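Local coordinates for protein Baccell_00875 (Bacteroides cellulosilyticus DSM 14838, PDB 5NO8) that probably acts as a polysaccharide lyase that removes the L-rhamnose caps, attached to glucuronic acid, from complex arabinogalactan proteins, at residues T78-R83 with S138-A143; I167-S172 with Q327-C332; A196-E201 with L222-L227; C286-N291 with F318-N323. All coordinates share one frame; numbering follows the deposited sequence.

Contact 1. Residues T78-R83 with S138-A143; sequences TVVKGR and SLYDVA
An antiparallel strand pair within a mixed beta sheet joins 78-81 to 138-140, the short axes running at 149° to each other. The register rests on four backbone hydrogen bonds. Thr78 and Tyr140 exchange one in each direction, as do Val80 and Ser138, so two hydrogen-bonded pairs enclose the non-hydrogen-bonded pair Val79-Leu139. The straightest of the four, Ser138 N to Val80 O, spans 3.0 Å with an angle of 179° at the hydrogen. Thr78, Val80, Ser138 and Tyr140 share one face of the sheet.

Tyr140 sets its CG anti to its own carbonyl carbon (chi1 -65°), which turns the ring back along its own strand, toward the level of Ser138, its CD2-CE2 edge facing Val80 obliquely. Its CB lies 4.1 Å from Thr78 O. Further out, CD2 comes to 3.7 Å from Val80 CG2, and CE2 stays 3.8 Å from that same Val80 CG2, so the methyl meets the edge of the ring. CE2 is the last ring atom to meet Val80, also lying 4.1 Å from Val80 CB. On the other face Val79 and Leu139 run side by side, with Leu139 CD2 3.6 Å from Val79 CB.

Strand 84-90 continues the sheet beyond Val79, through backbone bonds with Val86. The chain turns a corner at Asp141, whose carboxylate is held by Tyr663 and Lys664. A water ties strand 78-81 to that corner, hydrogen-bonded to Thr78 OG1 and donating to Asp141 O. At the far end a second water hydrogen-bonds Ser138 OG and donates to Val80 O over 2.8 Å.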
loop_
_atom_site.group_PDB
_atom_site.type_symbol
_atom_site.label_atom_id
_atom_site.label_comp_id
_atom_site.label_asym_id
_atom_site.label_seq_id
_atom_site.Cartn_x
_atom_site.Cartn_y
_atom_site.Cartn_z
ATOM N N THR A 78 -11.583 24.007 10.960
ATOM C CA THR A 78 -11.745 25.321 10.381
ATOM C C THR A 78 -13.164 25.764 10.618
ATOM O O THR A 78 -14.094 25.134 10.123
ATOM C CB THR A 78 -11.395 25.295 8.892
ATOM O OG1 THR A 78 -10.022 24.917 8.749
ATOM C CG2 THR A 78 -11.633 26.657 8.246
ATOM N N VAL A 79 -13.342 26.884 11.304
ATOM C CA VAL A 79 -14.659 27.376 11.642
ATOM C C VAL A 79 -15.010 28.536 10.716
ATOM O O VAL A 79 -14.216 29.452 10.484
ATOM C CB VAL A 79 -14.841 27.699 13.141
ATOM C CG1 VAL A 79 -13.833 28.662 13.650
ATOM C CG2 VAL A 79 -16.245 28.217 13.416
ATOM N N VAL A 80 -16.203 28.448 10.170
ATOM C CA VAL A 80 -16.692 29.418 9.215
ATOM C C VAL A 80 -18.023 29.989 9.664
ATOM O O VAL A 80 -18.971 29.249 9.956
ATOM C CB VAL A 80 -16.876 28.756 7.839
ATOM C CG1 VAL A 80 -17.504 29.743 6.859
ATOM C CG2 VAL A 80 -15.540 28.267 7.309
ATOM N N LYS A 81 -18.096 31.323 9.715
ATOM C CA LYS A 81 -19.297 32.071 10.047
ATOM C C LYS A 81 -19.354 33.179 9.034
ATOM O O LYS A 81 -18.605 34.155 9.141
ATOM C CB LYS A 81 -19.209 32.698 11.445
ATOM C CG LYS A 81 -19.301 31.740 12.601
ATOM C CD LYS A 81 -19.566 32.474 13.922
ATOM C CE LYS A 81 -18.486 33.470 14.274
ATOM N NZ LYS A 81 -18.496 33.811 15.733
ATOM N N GLY A 82 -20.180 33.012 8.016
ATOM C CA GLY A 82 -20.183 33.958 6.887
ATOM C C GLY A 82 -18.803 34.048 6.250
ATOM O O GLY A 82 -18.149 33.021 6.005
ATOM N N ARG A 83 -18.326 35.271 6.021
ATOM C CA ARG A 83 -17.011 35.463 5.404
ATOM C C ARG A 83 -15.835 35.147 6.317
ATOM O O ARG A 83 -14.712 35.033 5.839
ATOM C CB ARG A 83 -16.876 36.891 4.872
ATOM C CG ARG A 83 -17.838 37.187 3.749
ATOM C CD ARG A 83 -17.538 38.483 3.053
ATOM N NE ARG A 83 -17.981 39.581 3.897
ATOM C CZ ARG A 83 -17.187 40.371 4.598
ATOM N NH1 ARG A 83 -15.874 40.235 4.552
ATOM N NH2 ARG A 83 -17.711 41.340 5.334
ATOM N N SER A 138 -20.205 26.592 10.575
ATOM C CA SER A 138 -19.829 25.440 9.766
ATOM C C SER A 138 -18.397 25.072 10.128
ATOM O O SER A 138 -17.558 25.951 10.306
ATOM C CB SER A 138 -19.956 25.739 8.292
ATOM O OG SER A 138 -21.303 25.979 7.923
ATOM N N LEU A 139 -18.135 23.800 10.343
ATOM C CA LEU A 139 -16.784 23.333 10.636
ATOM C C LEU A 139 -16.332 22.493 9.456
ATOM O O LEU A 139 -17.050 21.570 9.063
ATOM C CB LEU A 139 -16.742 22.469 11.907
ATOM C CG LEU A 139 -17.242 23.174 13.197
ATOM C CD1 LEU A 139 -17.091 22.272 14.414
ATOM C CD2 LEU A 139 -16.506 24.501 13.394
ATOM N N TYR A 140 -15.166 22.811 8.911
ATOM C CA TYR A 140 -14.587 22.066 7.834
ATOM C C TYR A 140 -13.234 21.518 8.272
ATOM O O TYR A 140 -12.552 22.111 9.126
ATOM C CB TYR A 140 -14.398 22.974 6.640
ATOM C CG TYR A 140 -15.647 23.505 6.023
ATOM C CD1 TYR A 140 -16.318 22.775 5.032
ATOM C CD2 TYR A 140 -16.194 24.719 6.405
ATOM C CE1 TYR A 140 -17.444 23.274 4.430
ATOM C CE2 TYR A 140 -17.343 25.218 5.809
ATOM C CZ TYR A 140 -17.965 24.470 4.825
ATOM O OH TYR A 140 -19.074 24.954 4.197
ATOM N N ASP A 141 -12.814 20.403 7.668
ATOM C CA ASP A 141 -11.511 19.800 7.974
ATOM C C ASP A 141 -11.319 19.654 9.485
ATOM O O ASP A 141 -10.352 20.141 10.085
ATOM C CB ASP A 141 -10.387 20.600 7.310
ATOM C CG ASP A 141 -10.188 20.202 5.851
ATOM O OD1 ASP A 141 -11.193 19.752 5.229
ATOM O OD2 ASP A 141 -9.031 20.275 5.345
ATOM N N VAL A 142 -12.273 18.965 10.060
ATOM C CA VAL A 142 -12.304 18.653 11.487
ATOM C C VAL A 142 -11.575 17.312 11.644
ATOM O O VAL A 142 -11.927 16.347 10.975
ATOM C CB VAL A 142 -13.748 18.480 11.999
ATOM C CG1 VAL A 142 -13.750 18.221 13.513
ATOM C CG2 VAL A 142 -14.592 19.685 11.622
ATOM N N ALA A 143 -10.560 17.262 12.503
ATOM C CA ALA A 143 -9.777 16.028 12.652
ATOM C C ALA A 143 -9.211 15.874 14.044
ATOM O O ALA A 143 -8.991 16.853 14.731
ATOM C CB ALA A 143 -8.667 15.951 11.609
HETATM O O HOH W 1 -8.988 22.577 9.859
HETATM O O HOH W 2 -21.244 28.676 8.468
#

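Contact 2. Residues I167-S172 with Q327-C332; sequences IWKGGS and QTHADC
Thr328 OG1 is gripped by two hydrogen bonds: it donates to Gly170 O at 2.6 Å and accepts from a water. With OG1 anti to its backbone N, it reaches Gly170 O from above the carbonyl plane. The same water donates to His329 O and accepts from Trp168 NE1 at 2.9 Å. Ser172 N donates to Gln327 O and Gln327 N returns a bond to Ser172 OG over 3.0 Å. Gly171, at positive phi, lies so close to Gln327 O that a CB would clash with it. These bonds join the loop leaving strand 163-168, at the edge of one beta sheet, to strand 326-335 of another.

The imidazole of His329 stands in the crowded position (chi1 82°). Trp168 CZ2 sits 3.6 Å above the His329 ring plane, near its rim, the two planes inclined at 31°. Lys169 O approaches the imidazole edge, 3.3 Å from His329 CE1. His329 NE2 donates to Asp331 OD2 at 3.0 Å, consistent with a proton on NE2; the bond is bent (140°) and meets OD2 from above the carboxylate plane. An alanine in place of His329 would remove the surface beneath Trp168 CZ2 and probably leave Asp331 OD2 less well held. With Lys169 NZ 4.9 Å from Asp331 OD2, the carboxylate probably stays ionised and could raise the basicity of the imidazole, an effect the Lys169 ammonium, also near NE2, would partly offset.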
loop_
_atom_site.group_PDB
_atom_site.type_symbol
_atom_site.label_atom_id
_atom_site.label_comp_id
_atom_site.label_asym_id
_atom_site.label_seq_id
_atom_site.Cartn_x
_atom_site.Cartn_y
_atom_site.Cartn_z
ATOM N N ILE A 167 -6.107 1.633 8.242
ATOM C CA ILE A 167 -7.141 2.645 8.466
ATOM C C ILE A 167 -8.283 2.392 7.492
ATOM O O ILE A 167 -8.028 2.229 6.304
ATOM C CB ILE A 167 -6.591 4.050 8.222
ATOM C CG1 ILE A 167 -5.352 4.292 9.089
ATOM C CG2 ILE A 167 -7.664 5.105 8.518
ATOM C CD1 ILE A 167 -4.570 5.500 8.639
ATOM N N TRP A 168 -9.510 2.343 7.999
ATOM C CA TRP A 168 -10.689 2.290 7.141
ATOM C C TRP A 168 -11.573 3.478 7.407
ATOM O O TRP A 168 -12.157 3.600 8.513
ATOM C CB TRP A 168 -11.475 0.997 7.266
ATOM C CG TRP A 168 -12.650 0.959 6.343
ATOM C CD1 TRP A 168 -13.925 0.593 6.664
ATOM C CD2 TRP A 168 -12.680 1.346 4.955
ATOM N NE1 TRP A 168 -14.734 0.733 5.574
ATOM C CE2 TRP A 168 -14.004 1.164 4.508
ATOM C CE3 TRP A 168 -11.709 1.786 4.038
ATOM C CZ2 TRP A 168 -14.405 1.428 3.188
ATOM C CZ3 TRP A 168 -12.115 2.081 2.734
ATOM C CH2 TRP A 168 -13.461 1.880 2.329
ATOM N N LYS A 169 -11.695 4.321 6.381
ATOM C CA LYS A 169 -12.539 5.509 6.420
ATOM C C LYS A 169 -14.017 5.167 6.190
ATOM O O LYS A 169 -14.693 5.753 5.347
ATOM C CB LYS A 169 -12.034 6.561 5.402
ATOM C CG LYS A 169 -12.081 6.116 3.947
ATOM C CD LYS A 169 -11.547 7.181 2.986
ATOM C CE LYS A 169 -11.794 6.715 1.553
ATOM N NZ LYS A 169 -11.300 7.663 0.543
ATOM N N GLY A 170 -14.537 4.247 6.981
ATOM C CA GLY A 170 -15.861 3.672 6.739
ATOM C C GLY A 170 -17.025 4.374 7.391
ATOM O O GLY A 170 -18.036 3.722 7.704
ATOM N N GLY A 171 -16.921 5.679 7.601
ATOM C CA GLY A 171 -18.061 6.450 8.123
ATOM C C GLY A 171 -18.407 6.006 9.539
ATOM O O GLY A 171 -17.541 6.020 10.428
ATOM N N SER A 172 -19.663 5.592 9.745
ATOM C CA SER A 172 -20.119 5.109 11.053
ATOM C C SER A 172 -19.447 3.819 11.455
ATOM O O SER A 172 -19.428 3.503 12.640
ATOM C CB SER A 172 -21.640 4.905 11.098
ATOM O OG SER A 172 -22.331 6.061 10.642
ATOM N N GLN A 327 -24.163 5.077 8.526
ATOM C CA GLN A 327 -23.822 4.802 7.140
ATOM C C GLN A 327 -22.416 4.320 7.021
ATOM O O GLN A 327 -21.531 4.722 7.772
ATOM C CB GLN A 327 -24.024 5.998 6.215
ATOM C CG GLN A 327 -23.126 7.182 6.456
ATOM C CD GLN A 327 -23.414 8.310 5.482
ATOM O OE1 GLN A 327 -23.958 9.348 5.868
ATOM N NE2 GLN A 327 -23.048 8.114 4.212
ATOM N N THR A 328 -22.220 3.466 6.044
ATOM C CA THR A 328 -20.865 3.029 5.685
ATOM C C THR A 328 -20.859 2.682 4.217
ATOM O O THR A 328 -21.908 2.734 3.572
ATOM C CB THR A 328 -20.373 1.876 6.611
ATOM O OG1 THR A 328 -18.969 1.633 6.419
ATOM C CG2 THR A 328 -21.117 0.574 6.416
ATOM N N HIS A 329 -19.690 2.348 3.679
ATOM C CA HIS A 329 -19.552 2.130 2.254
ATOM C C HIS A 329 -18.482 1.110 1.865
ATOM O O HIS A 329 -17.712 0.627 2.708
ATOM C CB HIS A 329 -19.277 3.471 1.561
ATOM C CG HIS A 329 -17.841 3.906 1.606
ATOM N ND1 HIS A 329 -17.241 4.384 2.745
ATOM C CD2 HIS A 329 -16.882 3.892 0.652
ATOM C CE1 HIS A 329 -15.981 4.694 2.474
ATOM N NE2 HIS A 329 -15.735 4.402 1.212
ATOM N N ALA A 330 -18.512 0.780 0.579
ATOM C CA ALA A 330 -17.455 0.060 -0.120
ATOM C C ALA A 330 -17.105 0.781 -1.412
ATOM O O ALA A 330 -17.973 1.386 -2.038
ATOM C CB ALA A 330 -17.883 -1.350 -0.427
ATOM N N ASP A 331 -15.822 0.728 -1.795
ATOM C CA ASP A 331 -15.326 1.376 -3.026
ATOM C C ASP A 331 -14.911 0.296 -4.040
ATOM O O ASP A 331 -13.999 -0.489 -3.764
ATOM C CB ASP A 331 -14.120 2.254 -2.739
ATOM C CG ASP A 331 -14.441 3.426 -1.829
ATOM O OD1 ASP A 331 -15.426 4.153 -2.121
ATOM O OD2 ASP A 331 -13.689 3.626 -0.832
ATOM N N CYS A 332 -15.592 0.262 -5.185
ATOM C CA CYS A 332 -15.329 -0.673 -6.265
ATOM C C CYS A 332 -15.026 0.084 -7.552
ATOM O O CYS A 332 -15.356 1.271 -7.691
ATOM C CB CYS A 332 -16.524 -1.586 -6.509
ATOM S SG CYS A 332 -16.911 -2.578 -5.065
HETATM O O HOH W 3 -17.486 -0.244 5.269
#

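Contact 3. Residues A196-E201 with L222-L227; sequences AIRNYE and LPDLLL
Arg198 takes the crowded first rotamer, CG between backbone N and carbonyl carbon (chi1 71°), then extends from CG to NE along Leu222. NE donates to Leu222 O at 3.0 Å, but the bond is bent to 131° and the donor stands above the carbonyl plane. NH2 donates, in the guanidinium plane, to a water that in turn donates to Leu222 O and Asp224 OD1. The direct ion pair is long, Arg198 NH2 to Asp224 OD1 being 3.9 Å, and the oxygen lies well out of the guanidinium plane, so the direct pairing rests on charge alone, while the water supplies the hydrogen-bonded link. Asp224 OD1 also accepts from Asp141 N, and Arg198 makes a cation-pi contact with Tyr663.

Ile197 sets CG1 anti to its carbonyl carbon, and a second turn (chi2 -61°) swings CD1 back to 3.9 Å from Leu222 CD1. Ala196 CB touches Pro223 CG at 4.1 Å. Ala196 O, 3.4 Å from Pro223 CD, is buried with no polar partner in the model.

The two segments meet through loops of a mixed sheet: 196-198 leads into strand 199-203, while the loop at 222-224 connects strands 217-221 and 225-227, both antiparallel neighbours of strand 137-145.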
loop_
_atom_site.group_PDB
_atom_site.type_symbol
_atom_site.label_atom_id
_atom_site.label_comp_id
_atom_site.label_asym_id
_atom_site.label_seq_id
_atom_site.Cartn_x
_atom_site.Cartn_y
_atom_site.Cartn_z
ATOM N N ALA A 196 -18.808 9.397 13.054
ATOM C CA ALA A 196 -18.203 8.858 11.838
ATOM C C ALA A 196 -16.816 9.403 11.581
ATOM O O ALA A 196 -16.475 10.508 12.019
ATOM C CB ALA A 196 -19.099 9.140 10.647
ATOM N N ILE A 197 -16.028 8.617 10.857
ATOM C CA ILE A 197 -14.754 9.073 10.316
ATOM C C ILE A 197 -14.861 8.925 8.800
ATOM O O ILE A 197 -15.141 7.834 8.281
ATOM C CB ILE A 197 -13.551 8.292 10.881
ATOM C CG1 ILE A 197 -13.369 8.559 12.373
ATOM C CG2 ILE A 197 -12.252 8.613 10.126
ATOM C CD1 ILE A 197 -13.101 10.007 12.729
ATOM N N ARG A 198 -14.669 10.036 8.098
ATOM C CA ARG A 198 -14.847 10.087 6.647
ATOM C C ARG A 198 -13.565 9.948 5.840
ATOM O O ARG A 198 -13.608 9.661 4.654
ATOM C CB ARG A 198 -15.574 11.360 6.230
ATOM C CG ARG A 198 -14.721 12.598 6.384
ATOM C CD ARG A 198 -15.053 13.768 5.480
ATOM N NE ARG A 198 -14.274 14.929 5.970
ATOM C CZ ARG A 198 -13.089 15.350 5.506
ATOM N NH1 ARG A 198 -12.485 14.768 4.466
ATOM N NH2 ARG A 198 -12.485 16.410 6.085
ATOM N N ASN A 199 -12.420 10.238 6.454
ATOM C CA ASN A 199 -11.147 10.158 5.759
ATOM C C ASN A 199 -10.022 10.289 6.770
ATOM O O ASN A 199 -10.262 10.294 7.970
ATOM C CB ASN A 199 -11.031 11.279 4.699
ATOM C CG ASN A 199 -10.359 10.786 3.436
ATOM O OD1 ASN A 199 -9.372 10.083 3.519
ATOM N ND2 ASN A 199 -10.923 11.135 2.259
ATOM N N TYR A 200 -8.796 10.323 6.294
ATOM C CA TYR A 200 -7.679 10.660 7.157
ATOM C C TYR A 200 -6.656 11.508 6.421
ATOM O O TYR A 200 -6.620 11.549 5.204
ATOM C CB TYR A 200 -7.032 9.414 7.757
ATOM C CG TYR A 200 -6.267 8.554 6.764
ATOM C CD1 TYR A 200 -6.933 7.618 5.993
ATOM C CD2 TYR A 200 -4.884 8.680 6.605
ATOM C CE1 TYR A 200 -6.256 6.808 5.112
ATOM C CE2 TYR A 200 -4.181 7.869 5.710
ATOM C CZ TYR A 200 -4.887 6.952 4.948
ATOM O OH TYR A 200 -4.261 6.116 4.046
ATOM N N GLU A 201 -5.826 12.181 7.204
ATOM C CA GLU A 201 -4.755 12.995 6.692
ATOM C C GLU A 201 -3.451 12.526 7.266
ATOM O O GLU A 201 -3.415 11.868 8.302
ATOM C CB GLU A 201 -4.951 14.444 7.095
ATOM C CG GLU A 201 -6.096 15.110 6.380
ATOM C CD GLU A 201 -6.378 16.490 6.935
ATOM O OE1 GLU A 201 -5.646 17.423 6.550
ATOM O OE2 GLU A 201 -7.302 16.625 7.780
ATOM N N LEU A 222 -13.291 13.845 10.727
ATOM C CA LEU A 222 -14.709 13.768 10.986
ATOM C C LEU A 222 -15.440 14.336 9.760
ATOM O O LEU A 222 -14.824 15.018 8.912
ATOM C CB LEU A 222 -15.076 14.602 12.238
ATOM C CG LEU A 222 -14.754 13.953 13.571
ATOM C CD1 LEU A 222 -13.266 13.791 13.792
ATOM C CD2 LEU A 222 -15.409 14.744 14.716
ATOM N N PRO A 223 -16.756 14.085 9.661
ATOM C CA PRO A 223 -17.508 14.790 8.639
ATOM C C PRO A 223 -17.422 16.302 8.808
ATOM O O PRO A 223 -17.242 16.795 9.938
ATOM C CB PRO A 223 -18.960 14.314 8.866
ATOM C CG PRO A 223 -18.825 13.065 9.677
ATOM C CD PRO A 223 -17.638 13.298 10.541
ATOM N N ASP A 224 -17.551 17.037 7.707
ATOM C CA ASP A 224 -17.781 18.466 7.823
ATOM C C ASP A 224 -19.139 18.663 8.518
ATOM O O ASP A 224 -20.063 17.877 8.313
ATOM C CB ASP A 224 -17.710 19.147 6.462
ATOM C CG ASP A 224 -16.278 19.154 5.865
ATOM O OD1 ASP A 224 -15.215 19.083 6.559
ATOM O OD2 ASP A 224 -16.206 19.286 4.623
ATOM N N LEU A 225 -19.238 19.684 9.363
ATOM C CA LEU A 225 -20.367 19.833 10.287
ATOM C C LEU A 225 -21.014 21.209 10.118
ATOM O O LEU A 225 -20.370 22.189 9.675
ATOM C CB LEU A 225 -19.913 19.682 11.754
ATOM C CG LEU A 225 -19.146 18.427 12.169
ATOM C CD1 LEU A 225 -18.626 18.477 13.589
ATOM C CD2 LEU A 225 -20.055 17.235 11.975
ATOM N N LEU A 226 -22.291 21.263 10.469
ATOM C CA LEU A 226 -23.005 22.523 10.593
ATOM C C LEU A 226 -23.684 22.454 11.952
ATOM O O LEU A 226 -24.498 21.553 12.164
ATOM C CB LEU A 226 -24.022 22.675 9.457
ATOM C CG LEU A 226 -24.862 23.954 9.406
ATOM C CD1 LEU A 226 -24.061 25.190 9.501
ATOM C CD2 LEU A 226 -25.656 24.012 8.111
ATOM N N LEU A 227 -23.325 23.364 12.866
ATOM C CA LEU A 227 -23.851 23.320 14.222
ATOM C C LEU A 227 -24.572 24.610 14.533
ATOM O O LEU A 227 -23.973 25.666 14.499
ATOM C CB LEU A 227 -22.750 23.093 15.240
ATOM C CG LEU A 227 -21.990 21.781 15.128
ATOM C CD1 LEU A 227 -20.875 21.790 16.150
ATOM C CD2 LEU A 227 -22.942 20.609 15.304
HETATM O O HOH W 4 -14.048 17.499 8.378
#

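Contact 4. Residues C286-N291 with F318-N323; sequences CTAKMN and FDFYYN
The packed side of this antiparallel pair is the face bearing Ala288, Met290, Phe318 and Phe320. Met290, fully extended, lies alongside Phe318, its CG 3.8 Å from Phe318 CE1, and its sulfur makes an oblique Met-aromatic contact with that ring. At the other end Cys286 SG, anti to its backbone N, meets the edge of the Phe320 ring, 3.9 Å from CD1. Val275 and Val308, from other strands, also pack here. Strands 287-290 and 314-322 are neighbours in a mixed sheet that bends round so that its own strands cover the apolar face. Reciprocal backbone bonds join Thr287 to Tyr321 and Lys289 to Asp319.

The reverse face is the solvent side: its contacts are as close, but come from the Lys289 chain, the exposed Thr287 and a water. Lys289 crosses Tyr321 at about a right angle and offers methylenes, CD 3.7 Å from Tyr321 CE2. Thr287 brings OG1 to 3.5 Å from Tyr321 CB. An alanine in place of Tyr321 would remove the ring and probably leave the Lys289 chain less ordered. Farther along, beside Lys289, Asp319 turns its carboxylate to Arg317. A water hydrogen-bonded to Thr287 OG1 at 2.6 Å donates only weakly to Tyr321 O.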
loop_
_atom_site.group_PDB
_atom_site.type_symbol
_atom_site.label_atom_id
_atom_site.label_comp_id
_atom_site.label_asym_id
_atom_site.label_seq_id
_atom_site.Cartn_x
_atom_site.Cartn_y
_atom_site.Cartn_z
ATOM N N CYS A 286 -32.379 -1.216 7.019
ATOM C CA CYS A 286 -31.156 -1.172 6.218
ATOM C C CYS A 286 -31.513 -0.939 4.762
ATOM O O CYS A 286 -32.348 -1.662 4.221
ATOM C CB CYS A 286 -30.381 -2.460 6.331
ATOM S SG CYS A 286 -28.808 -2.376 5.427
ATOM N N THR A 287 -30.944 0.103 4.160
ATOM C CA THR A 287 -31.133 0.403 2.745
ATOM C C THR A 287 -29.750 0.600 2.137
ATOM O O THR A 287 -28.738 0.728 2.857
ATOM C CB THR A 287 -31.943 1.699 2.499
ATOM O OG1 THR A 287 -31.344 2.796 3.197
ATOM C CG2 THR A 287 -33.399 1.539 2.934
ATOM N N ALA A 288 -29.702 0.617 0.820
ATOM C CA ALA A 288 -28.445 0.775 0.125
ATOM C C ALA A 288 -28.549 1.649 -1.084
ATOM O O ALA A 288 -29.631 1.815 -1.653
ATOM C CB ALA A 288 -27.897 -0.570 -0.278
ATOM N N LYS A 289 -27.402 2.188 -1.497
ATOM C CA LYS A 289 -27.297 2.961 -2.725
ATOM C C LYS A 289 -26.051 2.543 -3.511
ATOM O O LYS A 289 -25.071 2.064 -2.929
ATOM C CB LYS A 289 -27.244 4.455 -2.450
ATOM C CG LYS A 289 -28.502 5.029 -1.825
ATOM C CD LYS A 289 -28.448 6.532 -1.577
ATOM C CE LYS A 289 -29.651 6.964 -0.716
ATOM N NZ LYS A 289 -29.630 8.451 -0.537
ATOM N N MET A 290 -26.138 2.688 -4.827
ATOM C CA MET A 290 -25.040 2.445 -5.746
ATOM C C MET A 290 -24.812 3.754 -6.479
ATOM O O MET A 290 -25.715 4.216 -7.194
ATOM C CB MET A 290 -25.422 1.348 -6.738
ATOM C CG MET A 290 -24.375 1.013 -7.736
ATOM S SD MET A 290 -25.030 -0.364 -8.741
ATOM C CE MET A 290 -23.759 -0.315 -9.968
ATOM N N ASN A 291 -23.642 4.366 -6.302
ATOM C CA ASN A 291 -23.410 5.753 -6.782
ATOM C C ASN A 291 -24.593 6.707 -6.490
ATOM O O ASN A 291 -25.050 7.445 -7.351
ATOM C CB ASN A 291 -23.066 5.741 -8.269
ATOM C CG ASN A 291 -21.703 5.172 -8.531
ATOM O OD1 ASN A 291 -20.883 5.085 -7.614
ATOM N ND2 ASN A 291 -21.424 4.840 -9.794
ATOM N N PHE A 318 -20.709 1.764 -3.112
ATOM C CA PHE A 318 -21.896 1.204 -2.490
ATOM C C PHE A 318 -22.015 1.787 -1.090
ATOM O O PHE A 318 -21.063 1.683 -0.307
ATOM C CB PHE A 318 -21.773 -0.310 -2.404
ATOM C CG PHE A 318 -21.848 -1.002 -3.741
ATOM C CD1 PHE A 318 -23.060 -1.169 -4.361
ATOM C CD2 PHE A 318 -20.708 -1.491 -4.369
ATOM C CE1 PHE A 318 -23.147 -1.831 -5.565
ATOM C CE2 PHE A 318 -20.786 -2.130 -5.593
ATOM C CZ PHE A 318 -22.019 -2.310 -6.179
ATOM N N ASP A 319 -23.168 2.378 -0.763
ATOM C CA ASP A 319 -23.456 2.896 0.580
ATOM C C ASP A 319 -24.533 2.046 1.259
ATOM O O ASP A 319 -25.499 1.674 0.594
ATOM C CB ASP A 319 -23.931 4.344 0.530
ATOM C CG ASP A 319 -22.830 5.315 0.190
ATOM O OD1 ASP A 319 -21.915 5.541 1.021
ATOM O OD2 ASP A 319 -22.868 5.883 -0.906
ATOM N N PHE A 320 -24.307 1.664 2.520
ATOM C CA PHE A 320 -25.361 1.105 3.373
ATOM C C PHE A 320 -25.802 2.134 4.417
ATOM O O PHE A 320 -24.984 2.843 4.992
ATOM C CB PHE A 320 -24.898 -0.146 4.100
ATOM C CG PHE A 320 -24.731 -1.325 3.211
ATOM C CD1 PHE A 320 -25.795 -2.167 2.937
ATOM C CD2 PHE A 320 -23.504 -1.586 2.625
ATOM C CE1 PHE A 320 -25.644 -3.251 2.092
ATOM C CE2 PHE A 320 -23.341 -2.671 1.791
ATOM C CZ PHE A 320 -24.404 -3.509 1.519
ATOM N N TYR A 321 -27.109 2.186 4.658
ATOM C CA TYR A 321 -27.707 3.106 5.616
ATOM C C TYR A 321 -28.506 2.234 6.548
ATOM O O TYR A 321 -29.268 1.371 6.081
ATOM C CB TYR A 321 -28.627 4.110 4.930
ATOM C CG TYR A 321 -27.903 4.966 3.935
ATOM C CD1 TYR A 321 -27.259 6.145 4.324
ATOM C CD2 TYR A 321 -27.797 4.560 2.613
ATOM C CE1 TYR A 321 -26.565 6.909 3.401
ATOM C CE2 TYR A 321 -27.098 5.315 1.700
ATOM C CZ TYR A 321 -26.494 6.471 2.097
ATOM O OH TYR A 321 -25.794 7.176 1.166
ATOM N N TYR A 322 -28.323 2.404 7.855
ATOM C CA TYR A 322 -28.857 1.445 8.836
ATOM C C TYR A 322 -29.018 2.101 10.206
ATOM O O TYR A 322 -28.392 3.113 10.506
ATOM C CB TYR A 322 -27.999 0.154 8.939
ATOM C CG TYR A 322 -26.559 0.413 9.258
ATOM C CD1 TYR A 322 -25.689 0.895 8.275
ATOM C CD2 TYR A 322 -26.057 0.219 10.533
ATOM C CE1 TYR A 322 -24.370 1.203 8.576
ATOM C CE2 TYR A 322 -24.740 0.484 10.830
ATOM C CZ TYR A 322 -23.896 0.985 9.842
ATOM O OH TYR A 322 -22.574 1.320 10.167
ATOM N N ASN A 323 -29.889 1.501 11.015
ATOM C CA ASN A 323 -30.076 1.896 12.431
ATOM C C ASN A 323 -30.344 3.386 12.634
ATOM O O ASN A 323 -29.780 4.044 13.520
ATOM C CB ASN A 323 -28.890 1.396 13.289
ATOM C CG ASN A 323 -28.780 -0.122 13.330
ATOM O OD1 ASN A 323 -27.830 -0.681 13.907
ATOM N ND2 ASN A 323 -29.698 -0.792 12.699
HETATM O O HOH W 5 -32.148 3.271 5.660
#

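From the N terminus, contact 1 comes first: it closes the chain between 78-83 and 138-143 before any other contact opens. Contact 2 then opens at 167-172 and closes only at 327-332, and both later contacts nest inside that long loop, one after the other: contact 3, then contact 4. None cross. Contact 3 joins contact 1 through strands 137-145 and 225-227 of one sheet, and meets contact 2 where Gly171 N probably bonds Ile197 O. Contact 4 shares its sheet with the 327-332 half of contact 2. Contact 2 thus joins that sheet to the one ending in strand 163-168, whereas contacts 1 and 4 remain about 18 Å apart at their nearest atoms.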